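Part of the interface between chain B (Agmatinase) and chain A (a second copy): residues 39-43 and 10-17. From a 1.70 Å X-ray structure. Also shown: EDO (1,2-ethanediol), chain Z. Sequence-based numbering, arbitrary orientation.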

ATOM      1  N   ASN B  39       8.293  20.343 -23.877  1.00 13.00           N
ATOM      2  CA  ASN B  39       8.555  21.675 -23.325  1.00 13.23           C
ATOM      3  C   ASN B  39       7.380  22.180 -22.496  1.00 12.80           C
ATOM      4  O   ASN B  39       6.242  22.177 -22.971  1.00 12.30           O
ATOM      5  CB  ASN B  39       8.775  22.696 -24.432  1.00 14.22           C
ATOM      6  CG  ASN B  39      10.043  22.444 -25.222  1.00 14.99           C
ATOM      7  OD1 ASN B  39      10.720  21.441 -25.051  1.00 15.23           O
ATOM      8  ND2 ASN B  39      10.376  23.388 -26.095  1.00 15.90           N
ATOM      9  N   TYR B  40       7.668  22.629 -21.275  1.00 12.55           N
ATOM     10  CA  TYR B  40       6.699  23.411 -20.499  1.00 12.68           C
ATOM     11  C   TYR B  40       6.642  24.839 -21.012  1.00 13.34           C
ATOM     12  O   TYR B  40       7.622  25.596 -20.897  1.00 14.38           O
ATOM     13  CB  TYR B  40       7.129  23.471 -19.031  1.00 12.48           C
ATOM     14  CG  TYR B  40       6.569  22.402 -18.117  1.00 11.80           C
ATOM     15  CD1 TYR B  40       5.225  21.983 -18.194  1.00 11.57           C
ATOM     16  CD2 TYR B  40       7.374  21.857 -17.113  1.00 11.77           C
ATOM     17  CE1 TYR B  40       4.737  21.011 -17.324  1.00 11.30           C
ATOM     18  CE2 TYR B  40       6.873  20.911 -16.208  1.00 11.57           C
ATOM     19  CZ  TYR B  40       5.569  20.506 -16.320  1.00 11.21           C
ATOM     20  OH  TYR B  40       5.094  19.579 -15.431  1.00 10.83           O
ATOM     21  N   THR B  41       5.497  25.229 -21.540  1.00 13.27           N
ATOM     22  CA  THR B  41       5.337  26.595 -22.085  1.00 14.07           C
ATOM     23  C   THR B  41       3.872  26.906 -22.325  1.00 14.61           C
ATOM     24  O   THR B  41       3.089  25.996 -22.562  1.00 13.65           O
ATOM     25  CB  THR B  41       6.112  26.804 -23.412  1.00 14.98           C
ATOM     26  OG1 THR B  41       6.031  28.183 -23.815  1.00 15.48           O
ATOM     27  CG2 THR B  41       5.555  25.889 -24.548  1.00 14.80           C
ATOM     28  N   ARG B  42       3.545  28.197 -22.288  1.00 15.80           N
ATOM     29  CA  ARG B  42       2.214  28.714 -22.647  1.00 16.85           C
ATOM     30  C   ARG B  42       2.244  29.392 -24.050  1.00 18.18           C
ATOM     31  O   ARG B  42       1.204  29.868 -24.518  1.00 18.92           O
ATOM     32  CB  ARG B  42       1.709  29.704 -21.586  1.00 17.03           C
ATOM     33  CG  ARG B  42       1.578  29.127 -20.147  1.00 16.83           C
ATOM     34  CD  ARG B  42       0.262  28.405 -20.023  1.00 15.78           C
ATOM     35  NE  ARG B  42      -0.017  27.730 -18.751  1.00 14.67           N
ATOM     36  CZ  ARG B  42      -0.853  28.219 -17.835  1.00 14.68           C
ATOM     37  NH1 ARG B  42      -1.442  29.407 -18.023  1.00 14.55           N
ATOM     38  NH2 ARG B  42      -1.119  27.522 -16.740  1.00 14.33           N
ATOM     39  N   ASP B  43       3.411  29.392 -24.700  1.00 18.86           N
ATOM     40  CA  ASP B  43       3.572  29.931 -26.060  1.00 21.49           C
ATOM     41  C   ASP B  43       3.138  28.912 -27.099  1.00 21.49           C
ATOM     42  O   ASP B  43       3.704  27.833 -27.192  1.00 21.53           O
ATOM     43  CB  ASP B  43       5.027  30.336 -26.306  1.00 23.31           C
ATOM     44  CG  ASP B  43       5.456  31.492 -25.425  1.00 25.33           C
ATOM     45  OD1 ASP B  43       4.593  32.320 -25.065  1.00 26.52           O
ATOM     46  OD2 ASP B  43       6.662  31.579 -25.083  1.00 27.17           O
TER
HETATM   47  C1  EDO Z 411       5.564  31.636 -19.832  1.00 36.88           C
HETATM   48  O1  EDO Z 411       4.394  32.438 -20.059  1.00 40.24           O
HETATM   49  C2  EDO Z 411       5.266  30.225 -20.312  1.00 32.22           C
HETATM   50  O2  EDO Z 411       5.094  30.329 -21.735  1.00 32.95           O
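Chain A, residues 10-17: YGDGAIRR

Protein interfaces often pair a charged contact with a small apolar patch, and the meeting of two agmatinase copies here illustrates the arrangement. Its strongest element is a salt bridge: NH2 of Arg B42 donates a hydrogen bond to OD2 of Asp A12 at 2.7 Å, with the carboxylate oxygen lying at the edge of the guanidinium, near its plane, where the N-H groups point. Over one face of the same guanidinium lies Arg A16, with NE 3.5 Å from NH1 of Arg B42, so two like charges come close together. Arg B42 has the carboxylate of Asp A12 beside it, while NH1 of Arg A16 donates to O of Gly A11 at 2.8 Å. A water extends the polar network, accepting from NH1 of Arg B42 at 3.0 Å and donating to O of Tyr A10 at 2.7 Å.

On chain A, residues 10-12 form a loop, Asp A12 with positive phi and psi, which leads into a weakly bonded helix at about 13-16; N of Ile A15 donates a hydrogen bond back to O of Asp A12 at 3.2 Å. Chain B is more extended, a weakly bonded strand at about 39-40 passing into loop. The backbones come nearest at Tyr B40 and Ile A15, whose CA atoms are 6.8 Å apart. From Tyr B40 to Arg B42 the main contact on chain A shifts from Ile A15 back to Asp A12, although Arg A16 also reaches Arg B42. At Tyr B40 the packing is apolar: CG2 of Ile A15 lies 3.8 Å from CB of Tyr B40, while CD1 of Ile A15 reaches to 4.3 Å from N of Thr B41. A second water donates to O of Tyr B40 at 2.8 Å and, weakly, to O of Ile A15 at 3.4 Å. Beside this patch, a 1,2-ethanediol, probably from the crystallisation liquor, accepts from N of Arg B42 through O2 at 2.7 Å.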

ATOM      1  N   TYR A  10      -2.171  32.933 -11.845  1.00 18.17           N
ATOM      2  CA  TYR A  10      -2.966  31.828 -11.316  1.00 17.46           C
ATOM      3  C   TYR A  10      -2.563  30.552 -12.027  1.00 15.88           C
ATOM      4  O   TYR A  10      -2.887  30.384 -13.210  1.00 15.77           O
ATOM      5  CB  TYR A  10      -4.463  32.121 -11.532  1.00 18.96           C
ATOM      6  CG  TYR A  10      -4.952  33.246 -10.653  1.00 20.78           C
ATOM      7  CD1 TYR A  10      -5.640  32.973  -9.472  1.00 21.56           C
ATOM      8  CD2 TYR A  10      -4.669  34.585 -10.966  1.00 22.32           C
ATOM      9  CE1 TYR A  10      -6.086  33.994  -8.641  1.00 23.17           C
ATOM     10  CE2 TYR A  10      -5.096  35.617 -10.141  1.00 24.36           C
ATOM     11  CZ  TYR A  10      -5.794  35.314  -8.975  1.00 24.91           C
ATOM     12  OH  TYR A  10      -6.237  36.324  -8.142  1.00 26.99           O
ATOM     13  N   GLY A  11      -1.773  29.716 -11.346  1.00 14.31           N
ATOM     14  CA  GLY A  11      -1.377  28.421 -11.854  1.00 13.59           C
ATOM     15  C   GLY A  11      -0.027  28.396 -12.550  1.00 13.23           C
ATOM     16  O   GLY A  11       0.269  29.297 -13.358  1.00 13.47           O
ATOM     17  N   ASP A  12       0.769  27.359 -12.243  1.00 12.67           N
ATOM     18  CA  ASP A  12       2.033  27.061 -12.969  1.00 12.66           C
ATOM     19  C   ASP A  12       3.031  28.221 -12.904  1.00 12.98           C
ATOM     20  O   ASP A  12       3.717  28.546 -13.893  1.00 13.07           O
ATOM     21  CB  ASP A  12       1.733  26.703 -14.419  1.00 12.84           C
ATOM     22  CG  ASP A  12       0.900  25.442 -14.541  1.00 12.85           C
ATOM     23  OD1 ASP A  12       1.236  24.465 -13.866  1.00 12.14           O
ATOM     24  OD2 ASP A  12      -0.078  25.442 -15.325  1.00 13.14           O
ATOM     25  N   GLY A  13       3.155  28.792 -11.707  1.00 12.96           N
ATOM     26  CA  GLY A  13       4.079  29.934 -11.520  1.00 13.40           C
ATOM     27  C   GLY A  13       5.516  29.533 -11.834  1.00 13.47           C
ATOM     28  O   GLY A  13       6.312  30.366 -12.312  1.00 13.99           O
ATOM     29  N   ALA A  14       5.863  28.276 -11.575  1.00 12.69           N
ATOM     30  CA  ALA A  14       7.247  27.794 -11.784  1.00 13.09           C
ATOM     31  C   ALA A  14       7.747  27.965 -13.229  1.00 14.25           C
ATOM     32  O   ALA A  14       8.967  28.002 -13.481  1.00 14.85           O
ATOM     33  CB  ALA A  14       7.375  26.349 -11.387  1.00 12.41           C
ATOM     34  N   ILE A  15       6.815  28.026 -14.172  1.00 14.47           N
ATOM     35  CA  ILE A  15       7.209  28.124 -15.569  1.00 15.42           C
ATOM     36  C   ILE A  15       6.708  29.433 -16.184  1.00 16.13           C
ATOM     37  O   ILE A  15       6.937  29.704 -17.365  1.00 18.08           O
ATOM     38  CB  ILE A  15       6.726  26.903 -16.406  1.00 14.93           C
ATOM     39  CG1 ILE A  15       5.181  26.808 -16.399  1.00 15.22           C
ATOM     40  CG2 ILE A  15       7.426  25.622 -15.926  1.00 14.79           C
ATOM     41  CD1 ILE A  15       4.566  25.850 -17.422  1.00 15.01           C
ATOM     42  N   ARG A  16       6.023  30.254 -15.393  1.00 16.22           N
ATOM     43  CA  ARG A  16       5.395  31.466 -15.952  1.00 16.76           C
ATOM     44  C   ARG A  16       5.921  32.777 -15.367  1.00 17.52           C
ATOM     45  O   ARG A  16       5.903  33.795 -16.056  1.00 17.45           O
ATOM     46  CB  ARG A  16       3.872  31.447 -15.778  1.00 16.71           C
ATOM     47  CG  ARG A  16       3.148  30.376 -16.580  1.00 16.38           C
ATOM     48  CD  ARG A  16       1.676  30.340 -16.186  1.00 16.54           C
ATOM     49  NE  ARG A  16       0.980  31.550 -16.632  1.00 17.45           N
ATOM     50  CZ  ARG A  16      -0.136  32.023 -16.079  1.00 17.44           C
ATOM     51  NH1 ARG A  16      -0.677  31.422 -15.002  1.00 16.73           N
ATOM     52  NH2 ARG A  16      -0.692  33.122 -16.585  1.00 18.46           N
ATOM     53  N   ARG A  17       6.342  32.774 -14.101  1.00 17.74           N
ATOM     54  CA  ARG A  17       6.782  34.039 -13.481  1.00 18.89           C
ATOM     55  C   ARG A  17       8.020  34.591 -14.175  1.00 20.47           C
ATOM     56  O   ARG A  17       9.012  33.861 -14.339  1.00 21.13           O
ATOM     57  CB  ARG A  17       7.121  33.840 -12.009  1.00 18.68           C
ATOM     58  CG  ARG A  17       5.970  33.901 -11.018  1.00 18.29           C
ATOM     59  CD  ARG A  17       6.585  33.952  -9.623  1.00 17.63           C
ATOM     60  NE  ARG A  17       7.435  32.774  -9.427  1.00 16.98           N
ATOM     61  CZ  ARG A  17       7.004  31.594  -8.986  1.00 16.22           C
ATOM     62  NH1 ARG A  17       5.726  31.418  -8.656  1.00 16.48           N
ATOM     63  NH2 ARG A  17       7.846  30.581  -8.891  1.00 15.44           N
TER
HETATM   64  O   HOH W   1      -3.266  29.390 -15.681  1.00 16.81           O
HETATM   65  O   HOH W   2       8.154  28.200 -20.160  1.00 38.58           O